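PDB 2WMF: fucolectin-related protein from Streptococcus pneumoniae, which probably hydrolyses glycosidic bonds in blood-group carbohydrate antigens of the host, as a glycoside hydrolase of family 98. Local coordinates for residues S42-N47 / N57-A62; E68-Y73 / H319-P324; W185-I190 / A220-I225. All blocks are in the same frame, centred on the assembly; numbering follows the deposited sequence.

Overall arrangement
All three contacts belong to the eight-stranded beta/alpha barrel. Contact 1 is buried and joins strand 39-45 to the start of helix 59-64, in the first beta-alpha-beta unit. Contact 2 is only partly buried: it ties the loop from that helix to strand 74-79 against the end of helix 307-322. Contact 3, buried, pairs helix 184-192 with helix 219-231 beyond the chain's centre from contact 2, about 15 Å away between nearest atoms. Aliphatic carbons touch in every case. Contact 1 adds a capped helix and a water bridge, contact 2 an aromatic ring and a water link between D69 and Q322, and contact 3 polar groups satisfied by other parts of the fold.

Contact 1: residues S42-N47 / N57-A62; sequences SPLYGN and NTLKGA
L44 reaches out from strand 39-45 and wedges its two methyls against the start of helix 59-64 and the residues leading into it; both meet A62 CB. CD1 lies 3.6 Å from L59 CD1, where the two leucine side chains cross at about a right angle, and 3.8 Å from A62 CB. CD2 reaches N57 CB at 3.6 Å while keeping A62 CB within 4.0 Å, and the L44 and N57 side chains meet obliquely. L59 has its CG anti to the backbone N (chi1 -173°), which brings CD1 back to L44 although its CB does not aim at the strand. Polar groups hold the helix start in place beside this apolar patch. T58 is the N-cap: its OG1 accepts from G61 N at 3.0 Å (N-H...O angle 148°) and also bonds to D303, while T58 O takes A62 N. The N57 amide is gripped at both ends, OD1 by D303 N and ND2 by M300 O, and ND2 also donates to a water (3.0 Å) that in turn donates to P43 O (2.8 Å). The contact lies between the strand and helix of the first beta-alpha-beta unit of the barrel: I76 of strand 74-79 lies against L44, L59 and A62, and M104 and A108 of helix 95-111 meet L59.

Contact 2: residues E68-Y73 / H319-P324; sequences EDVKPY and HAIQNP
Y73 and I321 mark the closest approach of the two backbones, with their CA atoms 8.0 Å apart. Segment 68-73 winds through helical angles into a short 3-10 turn at 71-72, closed by Y73 N on V70 O; residues 319-322 form the last turn of helix 307-322, and the chain leaves helical angles at N323. The N323 backbone N and its ND2 both donate to H319 O, so two bonds from one residue tie off the helix end; the ND2 bond, 3.1 Å long, comes in the carbonyl plane on a lone pair. Across the gap, I321 carries nearly all its side's burial. Its CG2 comes obliquely to the Y73 ring, 3.5 Å from CE2, while CD1 lies 3.7 Å from CD2 of the same ring, so the two branches lie along its CD2-CE2 side. CG1 stands anti to the carbonyl carbon (chi1 -61°), and from there CD1 extends on to V70 CG2, a looser 4.2 Å. P72 CB lies above one face of the Y73 ring, toward its margin. At D69 and Q322 the link becomes polar: a water donates to D69 OD2 (2.7 Å) and accepts from Q322 NE2 (3.2 Å), and D69 OD2 also forms a salt bridge with R318, one turn back on the helix. The loop thus leans on helix 307-322 just before the chain enters strand 74-79; F317 of that helix touches V70 and Y73, and Y73 pairs through its backbone with L40 of strand 39-45.

Contact 3: residues W185-I190 / A220-I225; sequences WFWETI and AGTDSI
W187 and I225 bring helices 184-192 and 219-231 together; the axes of the two short segments run 10.1 Å apart at closest and at 25° to each other, nearly parallel. The apolar part of the contact has two places. I225 CG2 rests 3.8 Å from W187 CB, at the root of the tryptophan side chain. Farther out, T222 CG2 approaches the pyrrole part of the indole obliquely, 3.9 Å from both NE1 and CD1, and the two side chains cross at about a right angle. That methyl stands anti to the T222 backbone N, while OG1 lies beside the backbone N (chi1 -63°), so the threonine gives the tryptophan its carbon branch and uses its hydroxyl on D218 O and E183 N, one just before each helix. L209 of strand 207-212 also packs against W187, and V376 against I225. E188 takes part only by van der Waals touch: its extended chain crosses I225 at about a right angle, with OE2 4.2 Å from I225 CD1. The carboxylate has its bonds elsewhere, reaching past the contact to S347 through OE1 and N341 through OE2, later in the chain. Between 185-190 and 220-225 the contact is therefore van der Waals, mostly carbon on carbon, while the buried polar ends of E188 and T222 are satisfied by partners outside it; through E183 N, the T222 hydroxyl also ties its helix to the approach to helix 184-192.

Contact 1: residues S42-N47 / N57-A62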
ATOM      1  N   SER A  42      -2.542  -8.998  -7.634  1.00  8.92           N
ATOM      2  CA  SER A  42      -3.872  -9.460  -7.247  1.00  9.24           C
ATOM      3  C   SER A  42      -3.817 -10.958  -6.985  1.00  9.32           C
ATOM      4  O   SER A  42      -3.364 -11.718  -7.831  1.00  9.65           O
ATOM      5  CB  SER A  42      -4.911  -9.132  -8.309  1.00  9.14           C
ATOM      6  OG  SER A  42      -4.861  -7.767  -8.699  1.00  9.28           O
ATOM      7  N   PRO A  43      -4.238 -11.395  -5.775  1.00  9.65           N
ATOM      8  CA  PRO A  43      -4.032 -12.769  -5.371  1.00 10.17           C
ATOM      9  C   PRO A  43      -5.186 -13.760  -5.559  1.00 10.15           C
ATOM     10  O   PRO A  43      -6.377 -13.407  -5.382  1.00  9.95           O
ATOM     11  CB  PRO A  43      -3.749 -12.642  -3.874  1.00 10.14           C
ATOM     12  CG  PRO A  43      -4.607 -11.500  -3.471  1.00 10.16           C
ATOM     13  CD  PRO A  43      -4.755 -10.583  -4.650  1.00  8.47           C
ATOM     14  N   LEU A  44      -4.802 -14.984  -5.917  1.00 10.41           N
ATOM     15  CA  LEU A  44      -5.670 -16.183  -5.887  1.00 10.34           C
ATOM     16  C   LEU A  44      -5.099 -17.213  -4.870  1.00  9.94           C
ATOM     17  O   LEU A  44      -3.894 -17.283  -4.598  1.00 10.60           O
ATOM     18  CB  LEU A  44      -5.709 -16.822  -7.291  1.00 10.00           C
ATOM     19  CG  LEU A  44      -6.407 -16.000  -8.394  1.00 10.26           C
ATOM     20  CD1 LEU A  44      -6.120 -16.634  -9.808  1.00 11.56           C
ATOM     21  CD2 LEU A  44      -7.963 -15.751  -8.160  1.00 11.32           C
ATOM     22  N   TYR A  45      -5.989 -18.056  -4.349  1.00 11.18           N
ATOM     23  CA  TYR A  45      -5.697 -18.945  -3.216  1.00 11.87           C
ATOM     24  C   TYR A  45      -6.135 -20.376  -3.534  1.00 12.78           C
ATOM     25  O   TYR A  45      -7.252 -20.602  -4.013  1.00 12.47           O
ATOM     26  CB  TYR A  45      -6.390 -18.442  -1.941  1.00 12.66           C
ATOM     27  CG  TYR A  45      -5.862 -17.091  -1.558  1.00 10.85           C
ATOM     28  CD1 TYR A  45      -4.814 -16.949  -0.683  1.00 13.52           C
ATOM     29  CD2 TYR A  45      -6.399 -15.949  -2.122  1.00 14.20           C
ATOM     30  CE1 TYR A  45      -4.307 -15.689  -0.372  1.00 13.33           C
ATOM     31  CE2 TYR A  45      -5.897 -14.682  -1.828  1.00 12.36           C
ATOM     32  CZ  TYR A  45      -4.839 -14.565  -0.948  1.00 14.06           C
ATOM     33  OH  TYR A  45      -4.334 -13.309  -0.634  1.00 14.26           O
ATOM     34  N   GLY A  46      -5.253 -21.336  -3.245  1.00 13.88           N
ATOM     35  CA  GLY A  46      -5.541 -22.737  -3.462  1.00 14.26           C
ATOM     36  C   GLY A  46      -6.658 -23.273  -2.594  1.00 14.53           C
ATOM     37  O   GLY A  46      -6.815 -22.891  -1.447  1.00 14.17           O
ATOM     38  N   ASN A  47      -7.488 -24.106  -3.196  1.00 15.55           N
ATOM     39  CA  ASN A  47      -8.442 -24.955  -2.479  1.00 17.01           C
ATOM     40  C   ASN A  47      -7.983 -26.400  -2.636  1.00 18.66           C
ATOM     41  O   ASN A  47      -7.528 -26.797  -3.701  1.00 17.65           O
ATOM     42  CB  ASN A  47      -9.857 -24.786  -3.069  1.00 17.12           C
ATOM     43  CG  ASN A  47     -10.971 -25.312  -2.130  1.00 16.19           C
ATOM     44  OD1 ASN A  47     -10.734 -25.569  -0.954  1.00 18.69           O
ATOM     45  ND2 ASN A  47     -12.177 -25.445  -2.649  1.00 18.74           N
ATOM     46  N   ASN A  57     -13.224 -18.179  -7.449  1.00 11.22           N
ATOM     47  CA  ASN A  57     -12.524 -17.504  -8.514  1.00 11.06           C
ATOM     48  C   ASN A  57     -11.839 -18.480  -9.469  1.00 11.20           C
ATOM     49  O   ASN A  57     -11.619 -19.660  -9.159  1.00 11.97           O
ATOM     50  CB  ASN A  57     -11.506 -16.532  -7.875  1.00 11.06           C
ATOM     51  CG  ASN A  57     -12.175 -15.366  -7.146  1.00  9.38           C
ATOM     52  OD1 ASN A  57     -13.290 -14.985  -7.491  1.00 10.70           O
ATOM     53  ND2 ASN A  57     -11.470 -14.755  -6.182  1.00 11.15           N
ATOM     54  N   THR A  58     -11.498 -17.951 -10.641  1.00 11.25           N
ATOM     55  CA  THR A  58     -10.665 -18.662 -11.629  1.00 12.24           C
ATOM     56  C   THR A  58      -9.477 -17.787 -12.062  1.00 12.40           C
ATOM     57  O   THR A  58      -9.540 -16.582 -11.952  1.00 11.42           O
ATOM     58  CB  THR A  58     -11.483 -19.057 -12.898  1.00 12.04           C
ATOM     59  OG1 THR A  58     -11.950 -17.893 -13.631  1.00 12.86           O
ATOM     60  CG2 THR A  58     -12.639 -19.941 -12.503  1.00 12.09           C
ATOM     61  N   LEU A  59      -8.424 -18.403 -12.611  1.00 13.51           N
ATOM     62  CA  LEU A  59      -7.302 -17.641 -13.159  1.00 13.72           C
ATOM     63  C   LEU A  59      -7.742 -16.758 -14.322  1.00 13.58           C
ATOM     64  O   LEU A  59      -7.372 -15.564 -14.393  1.00 12.70           O
ATOM     65  CB  LEU A  59      -6.168 -18.590 -13.558  1.00 13.90           C
ATOM     66  CG  LEU A  59      -4.866 -17.945 -14.001  1.00 15.49           C
ATOM     67  CD1 LEU A  59      -4.292 -17.047 -12.920  1.00 15.21           C
ATOM     68  CD2 LEU A  59      -3.876 -19.067 -14.354  1.00 17.65           C
ATOM     69  N   LYS A  60      -8.516 -17.332 -15.272  1.00 13.45           N
ATOM     70  CA  LYS A  60      -9.015 -16.565 -16.395  1.00 14.18           C
ATOM     71  C   LYS A  60      -9.824 -15.346 -15.901  1.00 13.03           C
ATOM     72  O   LYS A  60      -9.654 -14.229 -16.384  1.00 13.16           O
ATOM     73  CB  LYS A  60      -9.863 -17.472 -17.310  1.00 15.54           C
ATOM     74  CG  LYS A  60     -10.422 -16.782 -18.508  1.00 17.22           C
ATOM     75  CD  LYS A  60     -10.892 -17.851 -19.535  1.00 19.51           C
ATOM     76  CE  LYS A  60     -11.401 -17.204 -20.780  1.00 24.12           C
ATOM     77  NZ  LYS A  60     -12.718 -16.547 -20.547  1.00 30.04           N
ATOM     78  N   GLY A  61     -10.672 -15.554 -14.899  1.00 11.89           N
ATOM     79  CA  GLY A  61     -11.478 -14.464 -14.357  1.00 12.16           C
ATOM     80  C   GLY A  61     -10.655 -13.382 -13.665  1.00 11.45           C
ATOM     81  O   GLY A  61     -10.995 -12.192 -13.747  1.00 11.52           O
ATOM     82  N   ALA A  62      -9.602 -13.804 -12.992  1.00 11.16           N
ATOM     83  CA  ALA A  62      -8.697 -12.865 -12.314  1.00 11.13           C
ATOM     84  C   ALA A  62      -8.072 -11.922 -13.342  1.00 11.08           C
ATOM     85  O   ALA A  62      -7.979 -10.715 -13.124  1.00 11.27           O
ATOM     86  CB  ALA A  62      -7.607 -13.606 -11.554  1.00 11.70           C
TER
HETATM   87  O   HOH W   1      -8.830 -14.666  -4.745  1.00  9.12           O

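Contact 2: residues E68-Y73 / H319-P324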
ATOM      1  N   GLU A  68      -7.572  -3.175 -19.113  1.00 15.23           N
ATOM      2  CA  GLU A  68      -6.561  -3.291 -20.157  1.00 16.02           C
ATOM      3  C   GLU A  68      -5.394  -2.319 -19.998  1.00 15.10           C
ATOM      4  O   GLU A  68      -4.262  -2.683 -20.286  1.00 15.33           O
ATOM      5  CB  GLU A  68      -7.201  -3.115 -21.518  1.00 17.89           C
ATOM      6  CG  GLU A  68      -7.966  -4.336 -21.988  1.00 21.77           C
ATOM      7  CD  GLU A  68      -7.224  -5.681 -21.887  1.00 24.13           C
ATOM      8  OE1 GLU A  68      -6.115  -5.849 -22.493  1.00 28.11           O
ATOM      9  OE2 GLU A  68      -7.805  -6.577 -21.235  1.00 22.40           O
ATOM     10  N   ASP A  69      -5.666  -1.098 -19.536  1.00 14.75           N
ATOM     11  CA  ASP A  69      -4.590  -0.109 -19.310  1.00 14.61           C
ATOM     12  C   ASP A  69      -3.696  -0.451 -18.125  1.00 13.43           C
ATOM     13  O   ASP A  69      -2.576   0.055 -18.028  1.00 13.50           O
ATOM     14  CB  ASP A  69      -5.152   1.295 -19.138  1.00 15.29           C
ATOM     15  CG  ASP A  69      -6.091   1.417 -17.964  1.00 17.24           C
ATOM     16  OD1 ASP A  69      -7.045   0.609 -17.873  1.00 18.35           O
ATOM     17  OD2 ASP A  69      -5.889   2.331 -17.133  1.00 21.06           O
ATOM     18  N   VAL A  70      -4.202  -1.316 -17.234  1.00 12.05           N
ATOM     19  CA  VAL A  70      -3.502  -1.729 -16.029  1.00 11.89           C
ATOM     20  C   VAL A  70      -2.682  -3.007 -16.256  1.00 10.93           C
ATOM     21  O   VAL A  70      -1.649  -3.192 -15.617  1.00 11.43           O
ATOM     22  CB  VAL A  70      -4.481  -1.851 -14.854  1.00 11.08           C
ATOM     23  CG1 VAL A  70      -3.839  -2.465 -13.598  1.00 10.47           C
ATOM     24  CG2 VAL A  70      -5.081  -0.480 -14.541  1.00 11.24           C
ATOM     25  N   LYS A  71      -3.155  -3.884 -17.144  1.00 10.13           N
ATOM     26  CA  LYS A  71      -2.475  -5.140 -17.428  1.00 10.80           C
ATOM     27  C   LYS A  71      -0.946  -5.078 -17.656  1.00 10.41           C
ATOM     28  O   LYS A  71      -0.232  -5.953 -17.201  1.00 11.11           O
ATOM     29  CB  LYS A  71      -3.179  -5.892 -18.574  1.00 10.48           C
ATOM     30  CG  LYS A  71      -4.476  -6.637 -18.211  1.00 10.37           C
ATOM     31  CD  LYS A  71      -4.956  -7.487 -19.394  1.00 11.63           C
ATOM     32  CE  LYS A  71      -6.032  -8.498 -19.030  1.00 12.49           C
ATOM     33  NZ  LYS A  71      -7.371  -7.888 -18.812  1.00 14.55           N
ATOM     34  N   PRO A  72      -0.436  -4.066 -18.386  1.00 10.34           N
ATOM     35  CA  PRO A  72       1.017  -4.009 -18.541  1.00 10.67           C
ATOM     36  C   PRO A  72       1.818  -3.835 -17.250  1.00 10.22           C
ATOM     37  O   PRO A  72       3.036  -3.993 -17.270  1.00 10.46           O
ATOM     38  CB  PRO A  72       1.241  -2.787 -19.475  1.00 10.39           C
ATOM     39  CG  PRO A  72      -0.102  -2.550 -20.153  1.00 13.23           C
ATOM     40  CD  PRO A  72      -1.133  -3.014 -19.156  1.00 11.74           C
ATOM     41  N   TYR A  73       1.105  -3.488 -16.158  1.00  9.35           N
ATOM     42  CA  TYR A  73       1.667  -3.161 -14.857  1.00  9.35           C
ATOM     43  C   TYR A  73       1.116  -4.075 -13.760  1.00  9.41           C
ATOM     44  O   TYR A  73       1.099  -3.693 -12.606  1.00  9.22           O
ATOM     45  CB  TYR A  73       1.340  -1.695 -14.538  1.00 10.62           C
ATOM     46  CG  TYR A  73       1.779  -0.749 -15.625  1.00  9.79           C
ATOM     47  CD1 TYR A  73       3.113  -0.428 -15.786  1.00 12.09           C
ATOM     48  CD2 TYR A  73       0.851  -0.225 -16.499  1.00 11.06           C
ATOM     49  CE1 TYR A  73       3.519   0.422 -16.799  1.00 13.34           C
ATOM     50  CE2 TYR A  73       1.249   0.610 -17.546  1.00 11.34           C
ATOM     51  CZ  TYR A  73       2.576   0.942 -17.667  1.00 11.60           C
ATOM     52  OH  TYR A  73       2.997   1.803 -18.716  1.00 15.64           O
ATOM     53  N   HIS A 319      -3.524   6.393 -10.982  1.00  8.27           N
ATOM     54  CA  HIS A 319      -2.761   7.595 -10.649  1.00  8.64           C
ATOM     55  C   HIS A 319      -1.260   7.315 -10.697  1.00  8.19           C
ATOM     56  O   HIS A 319      -0.473   8.120 -11.265  1.00  8.76           O
ATOM     57  CB  HIS A 319      -3.141   8.179  -9.277  1.00  8.71           C
ATOM     58  CG  HIS A 319      -2.376   9.417  -8.946  1.00  9.16           C
ATOM     59  ND1 HIS A 319      -2.674  10.654  -9.484  1.00  9.70           N
ATOM     60  CD2 HIS A 319      -1.307   9.602  -8.137  1.00 10.02           C
ATOM     61  CE1 HIS A 319      -1.836  11.549  -8.987  1.00  9.95           C
ATOM     62  NE2 HIS A 319      -0.966  10.933  -8.215  1.00 10.92           N
ATOM     63  N   ALA A 320      -0.852   6.199 -10.108  1.00  8.14           N
ATOM     64  CA  ALA A 320       0.567   5.827  -9.993  1.00  8.11           C
ATOM     65  C   ALA A 320       1.199   5.468 -11.361  1.00  8.62           C
ATOM     66  O   ALA A 320       2.399   5.689 -11.569  1.00  9.66           O
ATOM     67  CB  ALA A 320       0.741   4.672  -8.993  1.00  7.59           C
ATOM     68  N   ILE A 321       0.394   4.939 -12.287  1.00  9.85           N
ATOM     69  CA  ILE A 321       0.857   4.682 -13.670  1.00 10.45           C
ATOM     70  C   ILE A 321       1.035   6.010 -14.408  1.00 11.21           C
ATOM     71  O   ILE A 321       2.035   6.212 -15.108  1.00 12.88           O
ATOM     72  CB  ILE A 321      -0.102   3.781 -14.480  1.00 11.20           C
ATOM     73  CG1 ILE A 321      -0.239   2.395 -13.830  1.00 11.32           C
ATOM     74  CG2 ILE A 321       0.372   3.639 -15.946  1.00 12.48           C
ATOM     75  CD1 ILE A 321      -1.483   1.628 -14.289  1.00 11.01           C
ATOM     76  N   GLN A 322       0.054   6.900 -14.258  1.00 10.92           N
ATOM     77  CA  GLN A 322       0.015   8.138 -15.054  1.00 12.35           C
ATOM     78  C   GLN A 322       0.997   9.188 -14.555  1.00 12.08           C
ATOM     79  O   GLN A 322       1.461  10.038 -15.326  1.00 13.56           O
ATOM     80  CB  GLN A 322      -1.418   8.664 -15.102  1.00 12.59           C
ATOM     81  CG  GLN A 322      -2.313   7.676 -15.924  1.00 16.08           C
ATOM     82  CD  GLN A 322      -3.803   8.017 -15.911  1.00 18.59           C
ATOM     83  OE1 GLN A 322      -4.200   9.108 -15.507  1.00 24.65           O
ATOM     84  NE2 GLN A 322      -4.645   7.043 -16.341  1.00 22.64           N
ATOM     85  N   ASN A 323       1.308   9.122 -13.265  1.00 10.86           N
ATOM     86  CA  ASN A 323       2.171  10.067 -12.593  1.00 11.20           C
ATOM     87  C   ASN A 323       3.228   9.303 -11.816  1.00 10.98           C
ATOM     88  O   ASN A 323       2.970   8.872 -10.680  1.00 10.14           O
ATOM     89  CB  ASN A 323       1.345  10.899 -11.627  1.00 11.66           C
ATOM     90  CG  ASN A 323       0.219  11.597 -12.305  1.00 13.03           C
ATOM     91  OD1 ASN A 323       0.418  12.676 -12.856  1.00 17.72           O
ATOM     92  ND2 ASN A 323      -0.968  10.965 -12.347  1.00 13.66           N
ATOM     93  N   PRO A 324       4.418   9.080 -12.421  1.00 10.79           N
ATOM     94  CA  PRO A 324       5.440   8.302 -11.730  1.00 10.31           C
ATOM     95  C   PRO A 324       5.715   8.763 -10.306  1.00 10.02           C
ATOM     96  O   PRO A 324       5.792   9.962 -10.043  1.00 10.02           O
ATOM     97  CB  PRO A 324       6.671   8.499 -12.621  1.00 11.79           C
ATOM     98  CG  PRO A 324       6.058   8.610 -14.013  1.00 12.41           C
ATOM     99  CD  PRO A 324       4.872   9.506 -13.758  1.00 11.47           C
TER
HETATM  100  O   HOH W   2      -3.781   3.967 -16.826  1.00 27.47           O

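Contact 3: residues W185-I190 / A220-I225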
ATOM      1  N   TRP A 185      11.879  -4.539  14.846  1.00  7.49           N
ATOM      2  CA  TRP A 185      12.868  -5.557  15.297  1.00  8.14           C
ATOM      3  C   TRP A 185      13.045  -6.630  14.206  1.00  8.23           C
ATOM      4  O   TRP A 185      14.152  -7.134  14.002  1.00  7.99           O
ATOM      5  CB  TRP A 185      12.411  -6.183  16.637  1.00  9.04           C
ATOM      6  CG  TRP A 185      11.246  -7.079  16.454  1.00  9.14           C
ATOM      7  CD1 TRP A 185       9.905  -6.720  16.433  1.00  9.23           C
ATOM      8  CD2 TRP A 185      11.283  -8.476  16.151  1.00  9.50           C
ATOM      9  NE1 TRP A 185       9.129  -7.825  16.116  1.00 10.23           N
ATOM     10  CE2 TRP A 185       9.948  -8.908  15.949  1.00  9.72           C
ATOM     11  CE3 TRP A 185      12.320  -9.423  16.026  1.00 11.16           C
ATOM     12  CZ2 TRP A 185       9.641 -10.223  15.655  1.00 11.57           C
ATOM     13  CZ3 TRP A 185      11.992 -10.742  15.702  1.00 10.97           C
ATOM     14  CH2 TRP A 185      10.680 -11.108  15.493  1.00 11.31           C
ATOM     15  N   PHE A 186      11.957  -6.967  13.507  1.00  7.60           N
ATOM     16  CA  PHE A 186      11.949  -8.044  12.538  1.00  8.19           C
ATOM     17  C   PHE A 186      12.850  -7.671  11.349  1.00  8.54           C
ATOM     18  O   PHE A 186      13.758  -8.402  10.960  1.00  8.48           O
ATOM     19  CB  PHE A 186      10.513  -8.380  12.073  1.00  8.16           C
ATOM     20  CG  PHE A 186      10.480  -9.494  11.074  1.00  7.35           C
ATOM     21  CD1 PHE A 186      10.394 -10.808  11.479  1.00  7.83           C
ATOM     22  CD2 PHE A 186      10.632  -9.220   9.722  1.00  7.92           C
ATOM     23  CE1 PHE A 186      10.442 -11.862  10.586  1.00  8.93           C
ATOM     24  CE2 PHE A 186      10.682 -10.283   8.782  1.00  8.35           C
ATOM     25  CZ  PHE A 186      10.611 -11.616   9.231  1.00  8.54           C
ATOM     26  N   TRP A 187      12.565  -6.532  10.740  1.00  8.48           N
ATOM     27  CA  TRP A 187      13.361  -6.106   9.603  1.00  8.11           C
ATOM     28  C   TRP A 187      14.812  -5.825  10.012  1.00  8.47           C
ATOM     29  O   TRP A 187      15.756  -6.067   9.203  1.00  8.69           O
ATOM     30  CB  TRP A 187      12.715  -4.899   8.883  1.00  7.67           C
ATOM     31  CG  TRP A 187      11.585  -5.285   8.006  1.00  7.91           C
ATOM     32  CD1 TRP A 187      10.294  -4.877   8.107  1.00  8.06           C
ATOM     33  CD2 TRP A 187      11.639  -6.117   6.831  1.00  8.38           C
ATOM     34  NE1 TRP A 187       9.534  -5.423   7.104  1.00  8.47           N
ATOM     35  CE2 TRP A 187      10.331  -6.203   6.314  1.00  8.44           C
ATOM     36  CE3 TRP A 187      12.661  -6.822   6.184  1.00  8.49           C
ATOM     37  CZ2 TRP A 187      10.014  -6.944   5.155  1.00  8.37           C
ATOM     38  CZ3 TRP A 187      12.344  -7.598   5.071  1.00  7.96           C
ATOM     39  CH2 TRP A 187      11.036  -7.639   4.553  1.00  8.60           C
ATOM     40  N   GLU A 188      15.023  -5.312  11.215  1.00  7.66           N
ATOM     41  CA  GLU A 188      16.396  -5.132  11.713  1.00  8.04           C
ATOM     42  C   GLU A 188      17.120  -6.500  11.715  1.00  8.15           C
ATOM     43  O   GLU A 188      18.289  -6.645  11.307  1.00  7.89           O
ATOM     44  CB  GLU A 188      16.388  -4.502  13.110  1.00  7.51           C
ATOM     45  CG  GLU A 188      16.070  -3.055  13.129  1.00  8.25           C
ATOM     46  CD  GLU A 188      15.745  -2.485  14.500  1.00  8.80           C
ATOM     47  OE1 GLU A 188      15.879  -3.214  15.543  1.00 10.47           O
ATOM     48  OE2 GLU A 188      15.405  -1.277  14.534  1.00  8.87           O
ATOM     49  N   THR A 189      16.396  -7.524  12.131  1.00  8.02           N
ATOM     50  CA  THR A 189      16.966  -8.854  12.278  1.00  8.52           C
ATOM     51  C   THR A 189      17.275  -9.477  10.930  1.00  8.95           C
ATOM     52  O   THR A 189      18.365 -10.061  10.723  1.00 10.22           O
ATOM     53  CB  THR A 189      16.014  -9.752  13.145  1.00  7.79           C
ATOM     54  OG1 THR A 189      15.914  -9.183  14.452  1.00  9.26           O
ATOM     55  CG2 THR A 189      16.571 -11.137  13.298  1.00  8.95           C
ATOM     56  N   ILE A 190      16.364  -9.298   9.983  1.00  8.52           N
ATOM     57  CA  ILE A 190      16.585  -9.870   8.633  1.00  9.68           C
ATOM     58  C   ILE A 190      17.869  -9.335   8.004  1.00  9.61           C
ATOM     59  O   ILE A 190      18.662 -10.116   7.486  1.00  9.71           O
ATOM     60  CB  ILE A 190      15.363  -9.617   7.680  1.00 10.98           C
ATOM     61  CG1 ILE A 190      14.127 -10.319   8.266  1.00 12.03           C
ATOM     62  CG2 ILE A 190      15.658  -9.984   6.224  1.00 12.61           C
ATOM     63  CD1 ILE A 190      14.297 -11.708   8.655  1.00 11.64           C
ATOM     64  N   ALA A 220       4.773   3.161  11.253  1.00  7.34           N
ATOM     65  CA  ALA A 220       5.650   4.278  10.825  1.00  7.52           C
ATOM     66  C   ALA A 220       7.111   3.755  10.747  1.00  7.81           C
ATOM     67  O   ALA A 220       7.838   3.961   9.723  1.00  7.80           O
ATOM     68  CB  ALA A 220       5.519   5.482  11.783  1.00  7.77           C
ATOM     69  N   GLY A 221       7.546   3.037  11.777  1.00  7.96           N
ATOM     70  CA  GLY A 221       8.887   2.499  11.778  1.00  8.16           C
ATOM     71  C   GLY A 221       9.145   1.551  10.609  1.00  7.99           C
ATOM     72  O   GLY A 221      10.252   1.513  10.051  1.00  9.08           O
ATOM     73  N   THR A 222       8.131   0.768  10.245  1.00  6.58           N
ATOM     74  CA  THR A 222       8.303  -0.221   9.204  1.00  6.78           C
ATOM     75  C   THR A 222       8.466   0.499   7.861  1.00  6.07           C
ATOM     76  O   THR A 222       9.326   0.131   7.054  1.00  7.39           O
ATOM     77  CB  THR A 222       7.170  -1.284   9.162  1.00  7.14           C
ATOM     78  OG1 THR A 222       7.154  -2.036  10.396  1.00  7.54           O
ATOM     79  CG2 THR A 222       7.331  -2.286   7.964  1.00  8.36           C
ATOM     80  N   ASP A 223       7.619   1.480   7.602  1.00  6.69           N
ATOM     81  CA  ASP A 223       7.762   2.312   6.398  1.00  5.93           C
ATOM     82  C   ASP A 223       9.164   2.927   6.325  1.00  6.36           C
ATOM     83  O   ASP A 223       9.758   3.010   5.229  1.00  7.14           O
ATOM     84  CB  ASP A 223       6.734   3.405   6.349  1.00  6.07           C
ATOM     85  CG  ASP A 223       5.350   2.942   5.868  1.00  7.61           C
ATOM     86  OD1 ASP A 223       5.206   1.812   5.403  1.00  8.03           O
ATOM     87  OD2 ASP A 223       4.401   3.777   5.913  1.00  9.10           O
ATOM     88  N   SER A 224       9.673   3.418   7.448  1.00  6.43           N
ATOM     89  CA  SER A 224      10.981   4.097   7.490  1.00  6.94           C
ATOM     90  C   SER A 224      12.113   3.123   7.147  1.00  6.64           C
ATOM     91  O   SER A 224      13.080   3.454   6.403  1.00  7.23           O
ATOM     92  CB  SER A 224      11.240   4.744   8.855  1.00  6.90           C
ATOM     93  OG  SER A 224      10.408   5.875   9.048  1.00  8.16           O
ATOM     94  N   ILE A 225      12.070   1.938   7.739  1.00  7.39           N
ATOM     95  CA  ILE A 225      13.131   0.947   7.574  1.00  7.71           C
ATOM     96  C   ILE A 225      13.088   0.331   6.178  1.00  7.84           C
ATOM     97  O   ILE A 225      14.119   0.154   5.523  1.00  7.97           O
ATOM     98  CB  ILE A 225      13.002  -0.184   8.651  1.00  8.06           C
ATOM     99  CG1 ILE A 225      13.332   0.355  10.024  1.00  9.19           C
ATOM    100  CG2 ILE A 225      13.907  -1.372   8.331  1.00 10.06           C
ATOM    101  CD1 ILE A 225      12.998  -0.660  11.164  1.00 12.40           C
TER